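Local coordinates for peptidase M16 inactive domain family protein (Pseudomonas fluorescens, PDB 3GWB) that belongs to the M16 peptidase family but is probably a catalytically inactive member, without the HXXEH zinc-binding motif, at the interface of chains A and B. Residues are numbered along the deposited sequence; one frame, centred on the assembly and turned at random. Chains: chain A/B, Peptidase M16 inactive domain family protein.

Contact 1: the interface of chains A and B. Residues chain A 141, 144; chain B 248-249, 297, 319.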
# COMPACT_ATOMS: atom_id res chain seq x y z
N GLU A 141 -12.89 -0.48 -13.57
CA GLU A 141 -12.36 -1.03 -14.81
C GLU A 141 -11.23 -2.02 -14.51
O GLU A 141 -11.19 -3.11 -15.07
CB GLU A 141 -11.84 0.09 -15.70
CG GLU A 141 -12.92 1.05 -16.17
CD GLU A 141 -14.00 0.35 -16.97
OE1 GLU A 141 -13.71 -0.11 -18.09
OE2 GLU A 141 -15.14 0.24 -16.47
N LYS A 144 -12.41 -5.61 -13.12
CA LYS A 144 -12.89 -6.67 -14.00
C LYS A 144 -11.78 -7.44 -14.71
O LYS A 144 -12.05 -8.38 -15.46
CB LYS A 144 -13.88 -6.10 -15.02
CG LYS A 144 -13.49 -4.77 -15.62
CD LYS A 144 -14.68 -4.14 -16.34
CE LYS A 144 -14.32 -2.80 -16.95
NZ LYS A 144 -15.50 -2.11 -17.54
N SER B 248 -12.21 -5.97 -21.26
CA SER B 248 -12.84 -5.07 -22.22
C SER B 248 -11.92 -3.87 -22.36
O SER B 248 -12.12 -3.02 -23.24
CB SER B 248 -14.22 -4.62 -21.71
OG SER B 248 -14.09 -3.83 -20.53
N GLN B 249 -10.90 -3.82 -21.51
CA GLN B 249 -9.92 -2.73 -21.48
C GLN B 249 -8.58 -3.13 -22.10
O GLN B 249 -8.26 -4.32 -22.19
CB GLN B 249 -9.67 -2.28 -20.04
CG GLN B 249 -10.90 -1.75 -19.33
CD GLN B 249 -11.24 -0.33 -19.73
OE1 GLN B 249 -10.53 0.62 -19.36
NE2 GLN B 249 -12.32 -0.18 -20.49
N TYR B 297 -9.59 7.31 -18.43
CA TYR B 297 -9.77 7.98 -17.14
C TYR B 297 -8.45 8.62 -16.74
O TYR B 297 -8.39 9.42 -15.82
CB TYR B 297 -10.22 6.98 -16.06
CG TYR B 297 -11.68 6.62 -16.15
CD1 TYR B 297 -12.66 7.61 -16.08
CD2 TYR B 297 -12.09 5.30 -16.33
CE1 TYR B 297 -14.01 7.30 -16.19
CE2 TYR B 297 -13.45 4.97 -16.44
CZ TYR B 297 -14.40 5.98 -16.37
OH TYR B 297 -15.74 5.68 -16.47
N ARG B 319 -10.88 1.45 -23.67
CA ARG B 319 -11.75 0.35 -24.06
C ARG B 319 -11.02 -0.33 -25.21
O ARG B 319 -10.54 0.33 -26.12
CB ARG B 319 -13.09 0.87 -24.55
CG ARG B 319 -13.90 1.64 -23.53
CD ARG B 319 -14.52 0.73 -22.47
NE ARG B 319 -15.43 1.47 -21.60
CZ ARG B 319 -16.14 0.93 -20.61
NH1 ARG B 319 -16.04 -0.37 -20.36
NH2 ARG B 319 -16.95 1.69 -19.89

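Contact 2: the interface of chains A and B. Residues chain A 249, 297, 317; chain B 141, 144-145.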
# COMPACT_ATOMS: atom_id res chain seq x y z
N GLN A 249 -4.78 -18.98 -14.53
CA GLN A 249 -4.83 -19.65 -13.22
C GLN A 249 -6.31 -19.67 -12.87
O GLN A 249 -7.10 -19.03 -13.54
CB GLN A 249 -4.03 -18.87 -12.21
CG GLN A 249 -2.52 -18.90 -12.50
CD GLN A 249 -1.83 -19.88 -11.63
OE1 GLN A 249 -0.90 -20.58 -12.03
NE2 GLN A 249 -2.29 -19.93 -10.40
N TYR A 297 0.39 -21.55 -3.92
CA TYR A 297 1.38 -20.85 -3.13
C TYR A 297 0.72 -20.27 -1.90
O TYR A 297 1.39 -19.90 -0.94
CB TYR A 297 2.05 -19.74 -3.96
CG TYR A 297 2.98 -20.28 -5.01
CD1 TYR A 297 4.01 -21.16 -4.67
CD2 TYR A 297 2.82 -19.95 -6.36
CE1 TYR A 297 4.84 -21.70 -5.65
CE2 TYR A 297 3.66 -20.49 -7.34
CZ TYR A 297 4.66 -21.36 -6.97
OH TYR A 297 5.48 -21.93 -7.93
N GLN A 317 -5.60 -19.88 -5.27
CA GLN A 317 -5.45 -19.83 -6.72
C GLN A 317 -4.59 -21.03 -7.12
O GLN A 317 -3.64 -21.37 -6.43
CB GLN A 317 -4.76 -18.52 -7.12
CG GLN A 317 -4.54 -18.33 -8.60
CD GLN A 317 -4.05 -16.93 -8.95
OE1 GLN A 317 -4.76 -15.95 -8.72
NE2 GLN A 317 -2.84 -16.83 -9.49
N GLU B 141 2.55 -15.12 -10.05
CA GLU B 141 1.28 -15.67 -10.51
C GLU B 141 0.19 -14.61 -10.58
O GLU B 141 -0.60 -14.60 -11.51
CB GLU B 141 0.81 -16.80 -9.59
CG GLU B 141 1.70 -18.02 -9.63
CD GLU B 141 1.99 -18.47 -11.04
OE1 GLU B 141 1.03 -18.78 -11.78
OE2 GLU B 141 3.18 -18.50 -11.42
N LYS B 144 0.53 -12.08 -13.66
CA LYS B 144 0.04 -12.48 -14.98
C LYS B 144 -1.45 -12.16 -15.14
O LYS B 144 -2.07 -12.53 -16.13
CB LYS B 144 0.30 -13.97 -15.22
CG LYS B 144 -0.31 -14.91 -14.19
CD LYS B 144 0.15 -16.35 -14.41
CE LYS B 144 1.67 -16.48 -14.32
NZ LYS B 144 2.15 -17.88 -14.54
N GLN B 145 -2.00 -11.45 -14.16
CA GLN B 145 -3.40 -11.07 -14.19
C GLN B 145 -3.52 -9.54 -14.17
O GLN B 145 -4.61 -8.99 -13.99
CB GLN B 145 -4.12 -11.69 -12.99
CG GLN B 145 -4.19 -13.22 -13.08
CD GLN B 145 -4.48 -13.88 -11.74
OE1 GLN B 145 -5.45 -13.55 -11.07
NE2 GLN B 145 -3.64 -14.84 -11.36

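Contact 3: the interface of chains A and B. Residues chain A 145, 245-247; chain B 145, 245-246.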
# COMPACT_ATOMS: atom_id res chain seq x y z
N GLN A 145 -10.54 -7.04 -14.47
CA GLN A 145 -9.38 -7.71 -15.07
C GLN A 145 -8.78 -8.59 -13.99
O GLN A 145 -7.71 -9.19 -14.17
CB GLN A 145 -8.35 -6.67 -15.53
CG GLN A 145 -8.93 -5.59 -16.43
CD GLN A 145 -7.89 -4.57 -16.86
OE1 GLN A 145 -7.26 -3.92 -16.03
NE2 GLN A 145 -7.72 -4.42 -18.17
N PHE A 245 -13.35 -16.89 -17.32
CA PHE A 245 -12.29 -15.90 -17.47
C PHE A 245 -11.14 -16.65 -18.14
O PHE A 245 -10.44 -17.44 -17.49
CB PHE A 245 -11.86 -15.37 -16.11
CG PHE A 245 -11.21 -14.01 -16.16
CD1 PHE A 245 -11.98 -12.87 -16.31
CD2 PHE A 245 -9.83 -13.88 -16.05
CE1 PHE A 245 -11.39 -11.61 -16.36
CE2 PHE A 245 -9.23 -12.63 -16.10
CZ PHE A 245 -10.01 -11.49 -16.26
N PRO A 246 -10.93 -16.42 -19.45
CA PRO A 246 -9.88 -17.06 -20.25
C PRO A 246 -8.44 -16.93 -19.75
O PRO A 246 -7.52 -17.38 -20.42
CB PRO A 246 -10.08 -16.43 -21.63
CG PRO A 246 -10.64 -15.09 -21.32
CD PRO A 246 -11.64 -15.40 -20.24
N SER A 247 -8.26 -16.34 -18.57
CA SER A 247 -6.91 -16.20 -17.97
C SER A 247 -6.34 -17.59 -17.61
O SER A 247 -7.05 -18.58 -17.73
CB SER A 247 -6.98 -15.28 -16.76
OG SER A 247 -7.70 -15.91 -15.73
N GLN B 145 -2.00 -11.45 -14.16
CA GLN B 145 -3.40 -11.07 -14.19
C GLN B 145 -3.52 -9.54 -14.17
O GLN B 145 -4.61 -8.99 -13.99
CB GLN B 145 -4.12 -11.69 -12.99
CG GLN B 145 -4.19 -13.22 -13.08
CD GLN B 145 -4.48 -13.88 -11.74
OE1 GLN B 145 -5.45 -13.55 -11.07
NE2 GLN B 145 -3.64 -14.84 -11.36
N PHE B 245 -4.68 -10.46 -23.48
CA PHE B 245 -5.24 -10.54 -22.14
C PHE B 245 -6.75 -10.37 -22.20
O PHE B 245 -7.27 -9.59 -23.00
CB PHE B 245 -4.61 -9.45 -21.26
CG PHE B 245 -4.92 -9.61 -19.79
CD1 PHE B 245 -4.25 -10.56 -19.03
CD2 PHE B 245 -5.91 -8.85 -19.19
CE1 PHE B 245 -4.56 -10.75 -17.68
CE2 PHE B 245 -6.24 -9.03 -17.84
CZ PHE B 245 -5.56 -9.98 -17.09
N PRO B 246 -7.48 -11.11 -21.35
CA PRO B 246 -8.94 -11.03 -21.32
C PRO B 246 -9.40 -9.80 -20.54
O PRO B 246 -9.01 -9.60 -19.38
CB PRO B 246 -9.33 -12.32 -20.61
CG PRO B 246 -8.23 -12.44 -19.60
CD PRO B 246 -7.00 -12.15 -20.43

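Contact 4: the interface of chains A and B. Residues chain A 32-35, 102; chain B 81-83, 102, 107.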
# COMPACT_ATOMS: atom_id res chain seq x y z
N GLU A 32 5.07 5.32 27.87
CA GLU A 32 6.40 4.98 27.33
C GLU A 32 6.91 5.93 26.24
O GLU A 32 8.07 6.34 26.27
CB GLU A 32 6.41 3.55 26.80
CG GLU A 32 5.25 3.19 25.86
CD GLU A 32 3.98 2.76 26.60
OE1 GLU A 32 3.02 2.33 25.92
OE2 GLU A 32 3.94 2.84 27.85
N LEU A 33 6.04 6.28 25.30
CA LEU A 33 6.40 7.17 24.19
C LEU A 33 5.63 8.48 24.26
O LEU A 33 4.46 8.50 24.65
CB LEU A 33 6.11 6.49 22.86
CG LEU A 33 6.86 5.17 22.64
CD1 LEU A 33 6.22 4.39 21.50
CD2 LEU A 33 8.33 5.47 22.36
N PRO A 34 6.27 9.60 23.85
CA PRO A 34 5.66 10.93 23.85
C PRO A 34 4.71 11.14 22.68
O PRO A 34 4.85 12.08 21.89
CB PRO A 34 6.88 11.85 23.79
CG PRO A 34 7.78 11.09 22.85
CD PRO A 34 7.67 9.66 23.39
N MSE A 35 3.72 10.27 22.57
CA MSE A 35 2.75 10.36 21.48
C MSE A 35 1.49 9.62 21.85
O MSE A 35 1.43 8.96 22.88
CB MSE A 35 3.35 9.79 20.19
CG MSE A 35 4.12 8.48 20.36
SE MSE A 35 5.06 7.99 18.86
CE MSE A 35 5.50 9.62 18.19
N LEU A 102 2.16 13.70 18.22
CA LEU A 102 3.09 13.85 19.32
C LEU A 102 2.19 14.33 20.46
O LEU A 102 1.19 15.00 20.21
CB LEU A 102 4.14 14.92 18.99
CG LEU A 102 5.19 14.51 17.96
CD1 LEU A 102 6.04 15.70 17.57
CD2 LEU A 102 6.06 13.40 18.54
N GLY B 81 8.25 -0.04 19.60
CA GLY B 81 8.34 0.34 21.00
C GLY B 81 9.17 1.59 21.26
O GLY B 81 9.00 2.26 22.28
N LEU B 82 10.08 1.90 20.34
CA LEU B 82 10.94 3.07 20.48
C LEU B 82 10.36 4.28 19.74
O LEU B 82 10.96 5.36 19.76
CB LEU B 82 12.34 2.76 19.95
CG LEU B 82 13.16 1.72 20.72
CD1 LEU B 82 14.43 1.37 19.97
CD2 LEU B 82 13.50 2.27 22.11
N GLY B 83 9.21 4.09 19.11
CA GLY B 83 8.57 5.16 18.37
C GLY B 83 9.18 5.37 17.00
O GLY B 83 8.96 6.41 16.37
N LEU B 102 12.26 9.45 16.97
CA LEU B 102 12.19 10.61 17.84
C LEU B 102 13.65 11.03 17.99
O LEU B 102 14.55 10.19 17.93
CB LEU B 102 11.62 10.20 19.20
CG LEU B 102 10.15 9.76 19.18
CD1 LEU B 102 9.77 9.07 20.49
CD2 LEU B 102 9.27 10.98 18.93
N LYS B 107 15.71 7.74 23.09
CA LYS B 107 14.93 6.97 22.13
C LYS B 107 15.74 6.65 20.88
O LYS B 107 15.72 5.52 20.39
CB LYS B 107 13.66 7.73 21.73
CG LYS B 107 12.75 8.06 22.89
CD LYS B 107 12.35 6.81 23.67
CE LYS B 107 11.39 7.16 24.79
NZ LYS B 107 11.03 5.96 25.60

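Contact 1: the interface of chains A and B
The carboxylate of A:Glu141 meets the guanidinium of B:Arg319 in a charged, mostly polar patch of a two-fold interface between copies of this M16-family protein, joining the end of a chain A helix to the chain B strands if the deposited pair is a biological dimer. A:Glu141 OE1 lies over one face of the guanidinium, offset toward its rim, and forms a salt bridge with B:Arg319 NH1 at 3.3 Å; carboxylate and guanidinium planes stand 73° apart, so this is a face-on encounter rather than a paired, two-pronged one. From its own chain A:Lys144 NZ straddles both oxygens on their syn sides but well out of the carboxylate plane, 2.7 Å from A:Glu141 OE1 and 2.6 Å from A:Glu141 OE2. Its CG lies between the backbone N and the carbonyl carbon (chi1 42°) and the chain then runs extended, which carries the ammonium back to the helix. A:Lys144 NZ and B:Arg319 NH1 are 3.4 Å apart, a repulsion the shared carboxylate is likely to offset. A:Glu141 OE1 sits over the face of the B:Gln249 amide, so the 2.8 Å from NE2 is a contact without a hydrogen bond. B:Tyr297 crosses the acid at about a right angle, its CE2 4.0 Å from A:Glu141 CG.

Contact 2: the interface of chains A and B
As modelled, B:Gln145 NE2 donates tip to tip to A:Gln317 OE1 across the chains at 3.1 Å, with an angle of 159° at the hydrogen. The acceptor lies in the amide plane of B:Gln145, but the donor sits above the carbonyl plane of A:Gln317, away from a lone pair. A:Gln317 gets there with CG anti to its backbone N (chi1 180°) and an extended chain. The nitrogens A:Gln317 NE2 and B:Gln145 NE2 are 2.8 Å apart, two facing donors, which makes this bond doubtful; turning the A:Gln317 amide over would probably put an oxygen near B:Gln145 NE2. A leucine in place of A:Gln317 would probably leave the amide of B:Gln145 without its mate across the interface, held by a weak bond to B:Glu141 O. A:Gln249 OE1 and B:Glu141 OE1 are 2.6 Å apart, a clash of two acceptors that a flipped glutamine amide could relieve. B:Lys144 NZ bonds B:Glu141 OE1 at 3.1 Å within its own chain, syn but out of the carboxylate plane. The ring of A:Tyr297 presents its edge to the acid, with CE2 3.9 Å from B:Glu141 CG. The patch brings the end of helix 126-143 of chain B against strands 249-257 and 311-319 of chain A.

Contact 3: the interface of chains A and B
A:Phe245 holds its CG anti to the backbone N (chi1 -157°), which swings the ring across the interface to B:Pro246; B:Phe245 takes a similar turn (chi1 -169°) and points its ring tip at A:Gln145. B:Pro246 CG comes over the A:Phe245 ring from one face, near its rim, 3.6 Å from A:Phe245 CE2 and 3.9 Å from A:Phe245 CZ. In the other direction B:Phe245 is met edge-on: the backbone carbonyl A:Gln145 O lies in the ring plane, 3.7 Å from B:Phe245 CZ, while the aliphatic A:Gln145 CB lies 3.9 Å from B:Phe245 CE2. B:Pro246 CD lies over one face of the B:Phe245 ring, toward the rim. The two prolines lie antiparallel, but their nearest carbons are modelled too close to carry weight. A:Gln145 O and B:Gln145 O, both acceptors, approach to 3.1 Å without attraction between them. An alanine in place of A:Phe245 would probably open a gap beside the B:Pro246 ring and leave that proline less firmly seated. Following strand 239-244 in each chain, these turns set A:Phe245 against B:Pro246 and B:Phe245 against A:Gln145, and are likely to contribute to holding the copies together near their two-fold axis, if the pair is biological.

Contact 4: the interface of chains A and B
A:Leu33 pushes its forked tip against the backbone of the B:Gly81 to B:Gly83 turn, the tight half of this contact. A:Leu33 CD2 sits 3.3 Å from the carbonyl oxygen B:Gly81 O and 3.5 Å from B:Leu82 C, while its other branch, A:Leu33 CD1, lies 4.0 Å from B:Gly83 CA. Glycines on both sides of B:Leu82 bring no side chains of their own, and the leucine methyls can thus reach the main chain. Next to it, A:Pro34 and B:Leu102 meet tip to tip, A:Pro34 CD being 3.6 Å from B:Leu102 CD1. The second branch of B:Leu102 makes looser contacts: its CD2 is 4.1 Å from CE, the terminal methyl of selenomethionine A:Met35, and 4.0 Å from A:Leu102 CD2, where the two leucines pass antiparallel. The other flank is looser, held by a polar contact. There B:Lys107, bent at chi2 (-56°) and then extended, sends NZ to the backbone carbonyl A:Glu32 O at 3.1 Å. The donor is tilted 30° from the carbonyl plane and recognises main chain rather than the glutamate side chain. The contact sets the segment leading into strand 35-42 of chain A against the C-terminal end of helix 72-81, the end of strand 95-102 and the start of helix 105-120 in chain B.

Contacts 1 and 2 are largely two-fold twins, sharing the positions of Glu141, Lys144, Gln249 and Tyr297 with the chains exchanged, their C-alpha centres about 20 Å apart, yet their glutamine amides and lysines are placed differently. Contact 3 lies between them, about 12 Å from contact 1 and 11 Å from contact 2; it shares B:Gln145 with contact 2, and its A:Gln145 directly follows the lysine of contact 1. These three therefore form a continuous zone around the ends of the two helices 126-143. Contact 4 is remote, 41 to 47 Å from the others, and uses different elements. Two separated regions would probably resist rocking of one copy against the other, should this pair form outside the crystal.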